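Local coordinates for predicted protease of the collagenase family (Methanopyrus kandleri, PDB 5D88), which binds a zinc ion and probably acts as a peptidase of the U32 family, built on a TIM barrel, at residues Ile44-Thr49 with Glu67-Val72; Ser104-Leu109 with Val126-Thr131; Ala143-Asp146 with Lys150-His153; Ile215-Asp218 with Asn222-Tyr225. All blocks are in the same frame, centred on the assembly; numbering follows the deposited sequence.

Interaction 1: Ile44-Thr49 with Glu67-Val72; sequences IVVPVT and EDIVDV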
# COMPACT_ATOMS: atom_id res chain seq x y z
N ILE A 44 26.50 -2.12 -4.22
CA ILE A 44 25.63 -3.04 -3.51
C ILE A 44 24.53 -2.25 -2.80
O ILE A 44 24.69 -1.06 -2.49
CB ILE A 44 26.40 -3.92 -2.50
CG1 ILE A 44 27.16 -3.05 -1.50
CG2 ILE A 44 27.34 -4.87 -3.25
CD1 ILE A 44 27.30 -3.65 -0.15
N VAL A 45 23.41 -2.93 -2.59
CA VAL A 45 22.24 -2.41 -1.87
C VAL A 45 22.09 -3.28 -0.63
O VAL A 45 21.94 -4.49 -0.75
CB VAL A 45 20.98 -2.47 -2.74
CG1 VAL A 45 19.74 -2.03 -1.97
CG2 VAL A 45 21.17 -1.62 -3.97
N VAL A 46 22.15 -2.66 0.54
CA VAL A 46 22.17 -3.39 1.80
C VAL A 46 20.95 -2.97 2.63
O VAL A 46 20.74 -1.78 2.87
CB VAL A 46 23.49 -3.17 2.57
CG1 VAL A 46 23.72 -1.72 2.87
CG2 VAL A 46 23.51 -3.96 3.85
N PRO A 47 20.12 -3.92 3.07
CA PRO A 47 18.96 -3.57 3.90
C PRO A 47 19.41 -3.04 5.25
O PRO A 47 20.21 -3.68 5.94
CB PRO A 47 18.23 -4.91 4.08
CG PRO A 47 18.79 -5.80 3.08
CD PRO A 47 20.19 -5.36 2.83
N VAL A 48 18.84 -1.90 5.64
CA VAL A 48 19.09 -1.38 6.98
C VAL A 48 17.85 -1.75 7.80
O VAL A 48 16.96 -0.93 8.05
CB VAL A 48 19.43 0.12 7.00
CG1 VAL A 48 20.86 0.31 6.46
CG2 VAL A 48 18.44 0.95 6.21
N THR A 49 17.83 -3.01 8.21
CA THR A 49 16.64 -3.69 8.68
C THR A 49 15.88 -2.91 9.73
O THR A 49 14.65 -2.75 9.64
CB THR A 49 17.07 -5.05 9.21
OG1 THR A 49 17.86 -5.68 8.18
CG2 THR A 49 15.87 -5.89 9.56
N GLU A 67 27.13 -2.94 9.23
CA GLU A 67 28.33 -2.12 9.31
C GLU A 67 29.54 -2.86 8.76
O GLU A 67 30.38 -2.27 8.06
CB GLU A 67 28.52 -1.66 10.75
CG GLU A 67 27.37 -0.72 11.15
CD GLU A 67 27.38 -0.26 12.59
OE1 GLU A 67 28.21 -0.74 13.39
OE2 GLU A 67 26.52 0.60 12.93
N ASP A 68 29.62 -4.17 9.02
CA ASP A 68 30.67 -5.00 8.44
C ASP A 68 30.57 -5.06 6.92
O ASP A 68 31.57 -4.94 6.21
CB ASP A 68 30.59 -6.39 9.06
CG ASP A 68 31.75 -7.27 8.68
OD1 ASP A 68 32.90 -6.78 8.63
OD2 ASP A 68 31.50 -8.47 8.44
N ILE A 69 29.35 -5.26 6.40
CA ILE A 69 29.15 -5.31 4.95
C ILE A 69 29.62 -4.03 4.29
O ILE A 69 30.27 -4.05 3.24
CB ILE A 69 27.66 -5.57 4.63
CG1 ILE A 69 27.28 -7.01 5.00
CG2 ILE A 69 27.36 -5.28 3.14
CD1 ILE A 69 25.76 -7.18 5.13
N VAL A 70 29.25 -2.89 4.88
CA VAL A 70 29.55 -1.61 4.24
C VAL A 70 31.05 -1.35 4.23
O VAL A 70 31.61 -0.89 3.23
CB VAL A 70 28.77 -0.47 4.94
CG1 VAL A 70 29.18 0.87 4.39
CG2 VAL A 70 27.26 -0.67 4.73
N ASP A 71 31.73 -1.66 5.34
CA ASP A 71 33.19 -1.49 5.39
C ASP A 71 33.88 -2.28 4.29
O ASP A 71 34.71 -1.74 3.54
CB ASP A 71 33.73 -1.94 6.74
CG ASP A 71 33.33 -1.02 7.86
OD1 ASP A 71 32.88 0.11 7.56
OD2 ASP A 71 33.47 -1.43 9.03
N VAL A 72 33.59 -3.57 4.21
CA VAL A 72 34.28 -4.43 3.25
C VAL A 72 33.93 -4.02 1.82
O VAL A 72 34.78 -4.03 0.94
CB VAL A 72 33.96 -5.91 3.53
CG1 VAL A 72 34.57 -6.81 2.47
CG2 VAL A 72 34.47 -6.30 4.89

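Interaction 2: Ser104-Leu109 with Val126-Thr131; sequences STLDYL and VEVLAT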
# COMPACT_ATOMS: atom_id res chain seq x y z
N SER A 104 17.53 11.71 12.72
CA SER A 104 18.56 10.90 13.37
C SER A 104 18.91 9.68 12.53
O SER A 104 20.09 9.32 12.41
CB SER A 104 18.08 10.45 14.74
OG SER A 104 19.17 9.86 15.41
N THR A 105 17.90 9.03 11.97
CA THR A 105 18.12 7.87 11.10
C THR A 105 18.91 8.25 9.85
O THR A 105 19.88 7.58 9.48
CB THR A 105 16.78 7.24 10.74
OG1 THR A 105 16.17 6.71 11.92
CG2 THR A 105 16.93 6.08 9.73
N LEU A 106 18.52 9.34 9.19
CA LEU A 106 19.23 9.73 7.99
C LEU A 106 20.65 10.18 8.31
O LEU A 106 21.56 9.91 7.52
CB LEU A 106 18.47 10.82 7.24
CG LEU A 106 17.05 10.39 6.86
CD1 LEU A 106 16.33 11.50 6.15
CD2 LEU A 106 17.07 9.15 6.01
N ASP A 107 20.88 10.82 9.46
CA ASP A 107 22.24 11.13 9.87
C ASP A 107 23.07 9.87 10.02
O ASP A 107 24.26 9.85 9.67
CB ASP A 107 22.26 11.88 11.20
CG ASP A 107 21.80 13.30 11.09
OD1 ASP A 107 21.61 13.83 9.97
OD2 ASP A 107 21.66 13.89 12.18
N TYR A 108 22.47 8.83 10.58
CA TYR A 108 23.17 7.57 10.71
C TYR A 108 23.60 7.06 9.33
O TYR A 108 24.76 6.71 9.12
CB TYR A 108 22.28 6.57 11.42
CG TYR A 108 22.79 5.17 11.34
CD1 TYR A 108 23.93 4.79 12.05
CD2 TYR A 108 22.16 4.22 10.56
CE1 TYR A 108 24.42 3.50 11.98
CE2 TYR A 108 22.63 2.92 10.48
CZ TYR A 108 23.76 2.57 11.19
OH TYR A 108 24.25 1.30 11.11
N LEU A 109 22.69 7.08 8.37
CA LEU A 109 23.03 6.63 7.02
C LEU A 109 24.09 7.51 6.39
O LEU A 109 25.06 7.01 5.81
CB LEU A 109 21.77 6.61 6.16
CG LEU A 109 20.65 5.70 6.64
CD1 LEU A 109 19.49 5.82 5.68
CD2 LEU A 109 21.12 4.26 6.72
N VAL A 126 11.53 10.70 0.61
CA VAL A 126 12.13 11.24 -0.61
C VAL A 126 12.36 12.73 -0.45
O VAL A 126 13.44 13.26 -0.75
CB VAL A 126 11.23 10.95 -1.83
CG1 VAL A 126 11.75 11.67 -3.08
CG2 VAL A 126 11.13 9.45 -2.10
N GLU A 127 11.33 13.43 0.01
CA GLU A 127 11.39 14.88 0.12
C GLU A 127 12.44 15.32 1.14
O GLU A 127 13.24 16.24 0.88
CB GLU A 127 10.00 15.40 0.48
CG GLU A 127 9.78 16.87 0.27
CD GLU A 127 8.32 17.22 0.46
OE1 GLU A 127 7.69 16.73 1.43
OE2 GLU A 127 7.78 17.97 -0.38
N VAL A 128 12.45 14.70 2.31
CA VAL A 128 13.41 15.09 3.34
C VAL A 128 14.84 14.79 2.89
O VAL A 128 15.74 15.61 3.07
CB VAL A 128 13.09 14.40 4.68
CG1 VAL A 128 14.15 14.72 5.72
CG2 VAL A 128 11.72 14.84 5.22
N LEU A 129 15.06 13.59 2.32
CA LEU A 129 16.39 13.23 1.84
C LEU A 129 16.89 14.20 0.79
O LEU A 129 18.04 14.66 0.85
CB LEU A 129 16.40 11.81 1.26
CG LEU A 129 16.65 10.72 2.26
CD1 LEU A 129 16.21 9.39 1.65
CD2 LEU A 129 18.14 10.70 2.67
N ALA A 130 16.05 14.52 -0.19
CA ALA A 130 16.48 15.39 -1.28
C ALA A 130 16.75 16.82 -0.80
O ALA A 130 17.65 17.49 -1.30
CB ALA A 130 15.42 15.41 -2.38
N THR A 131 15.95 17.29 0.15
CA THR A 131 16.08 18.66 0.64
C THR A 131 17.28 18.83 1.57
O THR A 131 18.01 19.82 1.47
CB THR A 131 14.79 19.08 1.33
OG1 THR A 131 13.75 19.07 0.35
CG2 THR A 131 14.90 20.48 1.88

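Interaction 3: Ala143-Asp146 with Lys150-His153; sequences AAVD and KAWH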
# COMPACT_ATOMS: atom_id res chain seq x y z
N ALA A 143 7.51 1.18 -4.12
CA ALA A 143 6.58 2.29 -4.29
C ALA A 143 5.63 2.10 -5.47
O ALA A 143 4.71 2.91 -5.65
CB ALA A 143 7.36 3.59 -4.45
N ALA A 144 5.87 1.09 -6.30
CA ALA A 144 4.95 0.71 -7.39
C ALA A 144 4.76 1.82 -8.42
O ALA A 144 3.65 2.05 -8.90
CB ALA A 144 3.60 0.26 -6.84
N VAL A 145 5.84 2.48 -8.81
CA VAL A 145 5.78 3.52 -9.84
C VAL A 145 5.60 2.84 -11.19
O VAL A 145 6.52 2.20 -11.71
CB VAL A 145 7.02 4.41 -9.83
CG1 VAL A 145 6.95 5.41 -10.98
CG2 VAL A 145 7.13 5.16 -8.51
N ASP A 146 4.43 2.99 -11.79
CA ASP A 146 4.15 2.29 -13.03
C ASP A 146 3.56 3.20 -14.09
O ASP A 146 3.12 2.70 -15.14
CB ASP A 146 3.22 1.10 -12.77
CG ASP A 146 1.91 1.50 -12.09
OD1 ASP A 146 1.72 2.69 -11.77
OD2 ASP A 146 1.08 0.58 -11.86
N LYS A 150 2.96 9.03 -11.85
CA LYS A 150 3.59 8.68 -10.58
C LYS A 150 5.07 9.01 -10.61
O LYS A 150 5.62 9.52 -9.63
CB LYS A 150 3.38 7.20 -10.28
CG LYS A 150 2.01 6.90 -9.74
CD LYS A 150 1.89 5.47 -9.20
CE LYS A 150 0.64 5.37 -8.29
NZ LYS A 150 0.22 4.00 -7.94
N ALA A 151 5.74 8.72 -11.72
CA ALA A 151 7.15 9.05 -11.83
C ALA A 151 7.36 10.55 -11.69
O ALA A 151 8.29 10.99 -11.00
CB ALA A 151 7.70 8.56 -13.17
N TRP A 152 6.51 11.34 -12.33
CA TRP A 152 6.70 12.79 -12.32
C TRP A 152 6.57 13.35 -10.90
O TRP A 152 7.33 14.24 -10.50
CB TRP A 152 5.70 13.45 -13.27
CG TRP A 152 5.89 14.93 -13.40
CD1 TRP A 152 6.74 15.58 -14.26
CD2 TRP A 152 5.25 15.94 -12.64
NE1 TRP A 152 6.65 16.93 -14.08
CE2 TRP A 152 5.75 17.18 -13.08
CE3 TRP A 152 4.30 15.93 -11.62
CZ2 TRP A 152 5.32 18.39 -12.55
CZ3 TRP A 152 3.88 17.14 -11.09
CH2 TRP A 152 4.39 18.35 -11.56
N HIS A 153 5.62 12.84 -10.12
CA HIS A 153 5.48 13.32 -8.76
C HIS A 153 6.68 12.93 -7.90
O HIS A 153 7.14 13.74 -7.09
CB HIS A 153 4.17 12.83 -8.17
CG HIS A 153 2.98 13.58 -8.71
ND1 HIS A 153 2.58 14.80 -8.20
CD2 HIS A 153 2.13 13.31 -9.73
CE1 HIS A 153 1.53 15.24 -8.87
NE2 HIS A 153 1.24 14.35 -9.81
O HOH W 1 2.07 3.95 -5.87
O HOH W 2 0.85 1.48 -8.85
O HOH W 3 -0.59 3.84 -10.80

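Interaction 4: Ile215-Asp218 with Asn222-Tyr225; sequences IEVD and NNPY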
# COMPACT_ATOMS: atom_id res chain seq x y z
N ILE A 215 10.20 -7.55 15.18
CA ILE A 215 9.23 -8.61 15.41
C ILE A 215 9.41 -9.65 14.32
O ILE A 215 9.23 -9.35 13.14
CB ILE A 215 7.80 -8.06 15.42
CG1 ILE A 215 7.67 -6.95 16.48
CG2 ILE A 215 6.82 -9.18 15.66
CD1 ILE A 215 7.85 -7.37 17.81
N GLU A 216 9.75 -10.87 14.70
CA GLU A 216 10.07 -11.89 13.70
C GLU A 216 8.86 -12.26 12.86
O GLU A 216 7.73 -12.29 13.35
CB GLU A 216 10.61 -13.14 14.38
CG GLU A 216 11.87 -12.83 15.16
CD GLU A 216 12.62 -14.04 15.60
OE1 GLU A 216 11.97 -15.02 16.07
OE2 GLU A 216 13.87 -14.02 15.48
N VAL A 217 9.13 -12.58 11.59
CA VAL A 217 8.15 -13.15 10.67
C VAL A 217 8.69 -14.49 10.22
O VAL A 217 9.73 -14.54 9.56
CB VAL A 217 7.89 -12.30 9.42
CG1 VAL A 217 6.72 -12.89 8.59
CG2 VAL A 217 7.66 -10.89 9.76
N ASP A 218 7.95 -15.54 10.51
CA ASP A 218 8.33 -16.89 10.15
C ASP A 218 7.38 -17.36 9.07
O ASP A 218 6.16 -17.39 9.31
CB ASP A 218 8.24 -17.78 11.39
CG ASP A 218 8.65 -19.21 11.14
OD1 ASP A 218 8.44 -19.74 10.02
OD2 ASP A 218 9.17 -19.82 12.10
N ASN A 222 3.67 -17.35 11.21
CA ASN A 222 2.87 -16.16 11.51
C ASN A 222 2.80 -15.13 10.38
O ASN A 222 2.48 -13.95 10.65
CB ASN A 222 3.40 -15.47 12.79
CG ASN A 222 4.77 -14.88 12.60
OD1 ASN A 222 5.47 -15.19 11.64
ND2 ASN A 222 5.17 -14.02 13.51
N ASN A 223 3.06 -15.52 9.14
CA ASN A 223 2.80 -14.64 8.00
C ASN A 223 1.50 -15.08 7.33
O ASN A 223 1.49 -16.11 6.67
CB ASN A 223 3.94 -14.67 7.00
CG ASN A 223 3.67 -13.79 5.77
OD1 ASN A 223 2.61 -13.18 5.65
ND2 ASN A 223 4.63 -13.71 4.87
N PRO A 224 0.40 -14.35 7.48
CA PRO A 224 -0.88 -14.83 6.94
C PRO A 224 -0.95 -14.77 5.43
O PRO A 224 -1.84 -15.42 4.84
CB PRO A 224 -1.90 -13.90 7.59
CG PRO A 224 -1.14 -12.64 7.87
CD PRO A 224 0.26 -13.05 8.17
N TYR A 225 -0.07 -14.01 4.79
CA TYR A 225 -0.06 -13.85 3.35
C TYR A 225 0.74 -14.94 2.66
O TYR A 225 0.53 -15.19 1.47
CB TYR A 225 0.51 -12.45 3.01
CG TYR A 225 -0.23 -11.34 3.73
CD1 TYR A 225 -1.58 -11.11 3.51
CD2 TYR A 225 0.41 -10.57 4.68
CE1 TYR A 225 -2.27 -10.13 4.23
CE2 TYR A 225 -0.29 -9.59 5.39
CZ TYR A 225 -1.62 -9.39 5.15
OH TYR A 225 -2.31 -8.42 5.85

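Interaction 1: Ile44-Thr49 with Glu67-Val72
I44 and V46 project from one face of strand 43-47 onto I69 and V70 of helix 63-75, so the contact is carried by four buried aliphatic side chains. The two short axes run almost antiparallel, at 166°, and come within 9.7 Å. I69 supplies most of the helix side: its CG2 methyl sits between the two strand residues, 3.7 Å from I44 CD1 and 4.1 Å from V46 CG2. The I44 and I69 chains meet at a slant, whereas V46 and I69 slide past each other in opposite senses, and V46 CG2 also lies beside I69 CD1. V46 divides its two branches between two helix residues. With chi1 at 58°, CG1 stands between the backbone N and the carbonyl carbon and reaches V70 CG2 at 4.1 Å, the two valines crossing at about a right angle; CG2, opposite the backbone N, is left to face I69. This is the strand-to-helix half of a beta-alpha-beta unit of the TIM barrel, completed by strand 79-83, whose V80 touches both I44 and V70. L34 of the preceding helix 31-34 also packs on I44. Only methyl groups meet between the two segments, so helix and strand are joined here by dispersion and hydrophobic burial, while the strand's backbone polar groups bond to its neighbours in the sheet, as with I44 to S79 and V46 to Q81.

Interaction 2: Ser104-Leu109 with Val126-Thr131
Helices 98-113 and 123-132 approach most closely within these segments at L106 and L129, whose CA atoms are 7.6 Å apart. They are successive helices of the TIM barrel's outer layer, linked through strand 117-120, and the contact fills the groove between them. Of residues 104-109, L106 alone touches residues 126-131, and it forks into the second helix. Its CG lies opposite the carbonyl carbon (chi1 -58°), which carries both methyls across the gap. CD1 goes to V128, 3.9 Å from CG1, and also lies against L129 CG at 4.0 Å. CD2 meets L129 CD2 at 3.8 Å. The leucine thus straddles two consecutive residues of the facing helix, slanting across each. L129 does not start out aimed at L106, but its branched end bends nearer, and it also rests on V118 and V120 of the barrel strand beneath. V128 is covered further by L102 and R103, on the same helix as L106. Within the second helix, E127 O accepts two bonds: T131 N at 3.0 Å from one face of its plane and T131 OG1 at 2.9 Å from the opposite face.

Interaction 3: Ala143-Asp146 with Lys150-His153
The loop that leads from strand 136-139 into helix 148-157 folds back over the first turn of that helix, bringing V145 against A151 and the backbone of A144 against K150. V145 CG1 lies opposite its own backbone N (chi1 176°), and this branch presses on the helix: it is 3.6 Å from A151 N and 3.9 Å from A151 CB, with K150 CB a little farther off. The valine also touches F154 and I162, so it is wedged between helix 148-157 and strand 161-163. K150 runs extended beyond CG alongside the loop; its CD passes 3.9 Å from A144 O and 3.8 Å from D146 OD1. In the TIM barrel this is a beta-alpha loop at the C-terminal end of a strand, and here it is also part of the subunit interface. The K150 ammonium group bonds to F195 O of the second subunit, and R196 of that subunit packs on the lysine chain. Three waters surround NZ as well, and each accepts from it. One relays it to A143 O, with 2.8 Å from the water to NZ; the second donates to A144 O and weakly to D146 OD2, the third to D146 OD1. D146 OD1 and K150 NZ, 4.3 Å apart, are too far for a salt bridge, and the third water spans them, although their opposite charges probably still attract. A144 turns the loop with positive backbone angles (phi 61°, psi 43°), while K150 N bonds to T147 OG1 at the start of the helix.

Interaction 4: Ile215-Asp218 with Asn222-Tyr225
The side-chain amide of N222 bridges E216 O and D218 N. D218 N donates to N222 OD1 at 2.7 Å, nearly straight and in the plane of the carbonyl, while N222 ND2 donates to E216 O at 3.1 Å, that oxygen lying close to the amide's own plane. A third bond, N222 N to D218 O (3.1 Å), closes the turn between the two segments. With chi1 at 67°, N222 CG lies between the backbone N and the carbonyl carbon, which folds the amide back over the chain to face E216 and D218. ND2 also bonds to L94 O of the second subunit. The D218 carboxylate points elsewhere, to a salt bridge with R221 and a bond to Y220 N. V217 CG1 packs on N223 CB at 3.7 Å; the valine also rests on F207 and A210 of helix 200-213, its side chain about 8 Å from that of the zinc ligand H209. N223 makes an Asx turn, its OD1 accepting from Y225 N, and its ND2 goes to E203. With both ends of the N222 amide bonded, its flip is fixed, so a largely polar, irregular loop gains a defined shape at the dimer interface.

The four contacts follow one another along the chain, each closing before the next opens, and all belong to or flank the TIM barrel. Interactions 1 and 2 are neighbours in the helix layer: their centres are 17 Å apart, and they meet where E67 of helix 63-75 probably bonds to Y108 of helix 98-113 and V48 packs on L109. Interaction 3, with its centre 20 Å from that of interaction 2, lies across the chain's centre from interaction 1. Interaction 4, centred 24 Å from interaction 1 and 28 Å from interaction 3, follows helix 200-213, which bears the zinc ligand H209. Interactions 3 and 4 bond to the second subunit; interaction 2 packs on it at E127.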